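Local coordinates for protein ADP-dependent (S)-NAD(P)H-hydrate dehydratase (Enterococcus faecalis, PDB 2R3B) that probably dehydrates the S-form of hydrated NAD(P)H at the expense of ADP, which becomes AMP, thereby helping to repair this damaged cofactor, at residues Q129-V134 with G148-L153. Residues are numbered along the deposited sequence; the frame is centred on the assembly and turned at random. Where two conformers were deposited one is given.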
loop_
_atom_site.group_PDB
_atom_site.type_symbol
_atom_site.label_atom_id
_atom_site.label_comp_id
_atom_site.label_asym_id
_atom_site.label_seq_id
_atom_site.Cartn_x
_atom_site.Cartn_y
_atom_site.Cartn_z
ATOM N N GLN B 129 -10.048 -20.440 -22.649
ATOM C CA GLN B 129 -9.470 -19.915 -23.869
ATOM C C GLN B 129 -8.022 -19.530 -23.714
ATOM O O GLN B 129 -7.203 -19.866 -24.556
ATOM C CB GLN B 129 -10.243 -18.672 -24.353
ATOM C CG GLN B 129 -9.641 -18.048 -25.601
ATOM C CD GLN B 129 -10.585 -17.037 -26.269
ATOM O OE1 GLN B 129 -11.212 -16.234 -25.593
ATOM N NE2 GLN B 129 -10.685 -17.091 -27.590
ATOM N N ILE B 130 -7.703 -18.792 -22.650
ATOM C CA ILE B 130 -6.317 -18.378 -22.406
ATOM C C ILE B 130 -5.386 -19.597 -22.257
ATOM O O ILE B 130 -4.288 -19.634 -22.836
ATOM C CB ILE B 130 -6.190 -17.479 -21.151
ATOM C CG1 ILE B 130 -7.032 -16.197 -21.272
ATOM C CG2 ILE B 130 -4.715 -17.042 -20.969
ATOM C CD1 ILE B 130 -6.412 -15.133 -22.197
ATOM N N LEU B 131 -5.821 -20.598 -21.504
ATOM C CA LEU B 131 -5.016 -21.840 -21.384
ATOM C C LEU B 131 -4.765 -22.485 -22.756
ATOM O O LEU B 131 -3.645 -22.845 -23.082
ATOM C CB LEU B 131 -5.698 -22.856 -20.459
ATOM C CG LEU B 131 -4.981 -24.198 -20.288
ATOM C CD1 LEU B 131 -3.600 -23.989 -19.710
ATOM C CD2 LEU B 131 -5.791 -25.138 -19.404
ATOM N N LYS B 132 -5.807 -22.628 -23.566
ATOM C CA LYS B 132 -5.599 -23.194 -24.906
ATOM C C LYS B 132 -4.618 -22.371 -25.735
ATOM O O LYS B 132 -3.798 -22.942 -26.425
ATOM C CB LYS B 132 -6.892 -23.241 -25.692
ATOM C CG LYS B 132 -7.916 -24.193 -25.194
ATOM C CD LYS B 132 -9.070 -24.196 -26.188
ATOM C CE LYS B 132 -10.382 -24.540 -25.596
ATOM N NZ LYS B 132 -11.398 -24.297 -26.683
HETATM N N MSE B 133 -4.748 -21.035 -25.701
HETATM C CA MSE B 133 -3.844 -20.175 -26.468
HETATM C C MSE B 133 -2.425 -20.413 -26.013
HETATM O O MSE B 133 -1.531 -20.568 -26.824
HETATM C CB MSE B 133 -4.230 -18.689 -26.341
HETATM C CG MSE B 133 -5.539 -18.345 -27.019
HETATM SE SE MSE B 133 -6.067 -16.494 -26.731
HETATM C CE MSE B 133 -4.564 -15.703 -27.352
ATOM N N VAL B 134 -2.220 -20.479 -24.700
ATOM C CA VAL B 134 -0.877 -20.665 -24.168
ATOM C C VAL B 134 -0.297 -22.014 -24.493
ATOM O O VAL B 134 0.869 -22.137 -24.855
ATOM C CB VAL B 134 -0.856 -20.455 -22.627
ATOM C CG1 VAL B 134 0.441 -21.003 -22.001
ATOM C CG2 VAL B 134 -1.066 -18.985 -22.320
ATOM N N GLY B 148 -2.734 -24.890 -10.073
ATOM C CA GLY B 148 -4.101 -24.554 -9.631
ATOM C C GLY B 148 -5.184 -25.006 -10.587
ATOM O O GLY B 148 -5.116 -26.095 -11.153
ATOM N N SER B 149 -6.111 -24.102 -10.869
ATOM C CA SER B 149 -7.198 -24.397 -11.790
ATOM C C SER B 149 -6.769 -24.674 -13.221
ATOM O O SER B 149 -7.536 -25.287 -13.971
ATOM C CB SER B 149 -8.236 -23.248 -11.760
ATOM O OG SER B 149 -7.750 -22.080 -12.404
ATOM N N ALA B 150 -5.551 -24.284 -13.616
ATOM C CA ALA B 150 -5.049 -24.584 -14.938
ATOM C C ALA B 150 -4.784 -26.110 -15.038
ATOM O O ALA B 150 -4.918 -26.696 -16.105
ATOM C CB ALA B 150 -3.791 -23.761 -15.272
ATOM N N ILE B 151 -4.468 -26.751 -13.919
ATOM C CA ILE B 151 -4.291 -28.216 -13.915
ATOM C C ILE B 151 -5.658 -28.889 -14.146
ATOM O O ILE B 151 -5.790 -29.807 -14.968
ATOM C CB ILE B 151 -3.697 -28.730 -12.593
ATOM C CG1 ILE B 151 -2.341 -28.073 -12.314
ATOM C CG2 ILE B 151 -3.501 -30.288 -12.644
ATOM C CD1 ILE B 151 -1.760 -28.384 -10.955
ATOM N N THR B 152 -6.662 -28.418 -13.430
ATOM C CA THR B 152 -8.023 -28.913 -13.592
ATOM C C THR B 152 -8.522 -28.732 -15.014
ATOM O O THR B 152 -9.084 -29.665 -15.601
ATOM C CB THR B 152 -8.961 -28.234 -12.619
ATOM O OG1 THR B 152 -8.540 -28.518 -11.286
ATOM C CG2 THR B 152 -10.417 -28.718 -12.791
ATOM N N LEU B 153 -8.341 -27.544 -15.586
ATOM C CA LEU B 153 -8.735 -27.311 -16.989
ATOM C C LEU B 153 -7.942 -28.173 -17.963
ATOM O O LEU B 153 -8.472 -28.644 -18.992
ATOM C CB LEU B 153 -8.544 -25.840 -17.356
ATOM C CG LEU B 153 -9.482 -24.848 -16.657
ATOM C CD1 LEU B 153 -9.174 -23.411 -17.105
ATOM C CD2 LEU B 153 -10.973 -25.188 -16.843
#
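Leu-131 reaches out from helix 125-137 and sets its forked end against Leu-153 and Ala-150 at the start of helix 149-156. Its CD2 rests 3.5 Å from Leu-153 CB, so the touch falls at the root of that side chain. The same methyl lies 3.8 Å from the carbonyl O of Ala-150, a van der Waals approach to backbone. The other branch, Leu-131 CD1, lies a looser 4.4 Å from Ala-150 CB. Leu-131 CB already points at helix 149-156, and with CG anti to the backbone N (chi1 178°) the fork continues in that direction. The two leucines cross at a slant. Leucine's fork suits a site between two neighbours; a small alanine here is consistent with the 7.0 Å between CA of Leu-131 and CA of Ala-150. All three touching residues are buried. Leu-131 also packs on Ile-117 of strand 114-117, while Ser-149 OG hydrogen-bonds the carbonyl O of Gly-122, a residue predicted to bind the hydrated cofactor. Helix 125-137 is the crossover helix of the beta-alpha-beta unit from strand 114-117 to strand 143-147, and helix 149-156 follows directly, within the mostly parallel sheet architecture of the ribokinase-like fold.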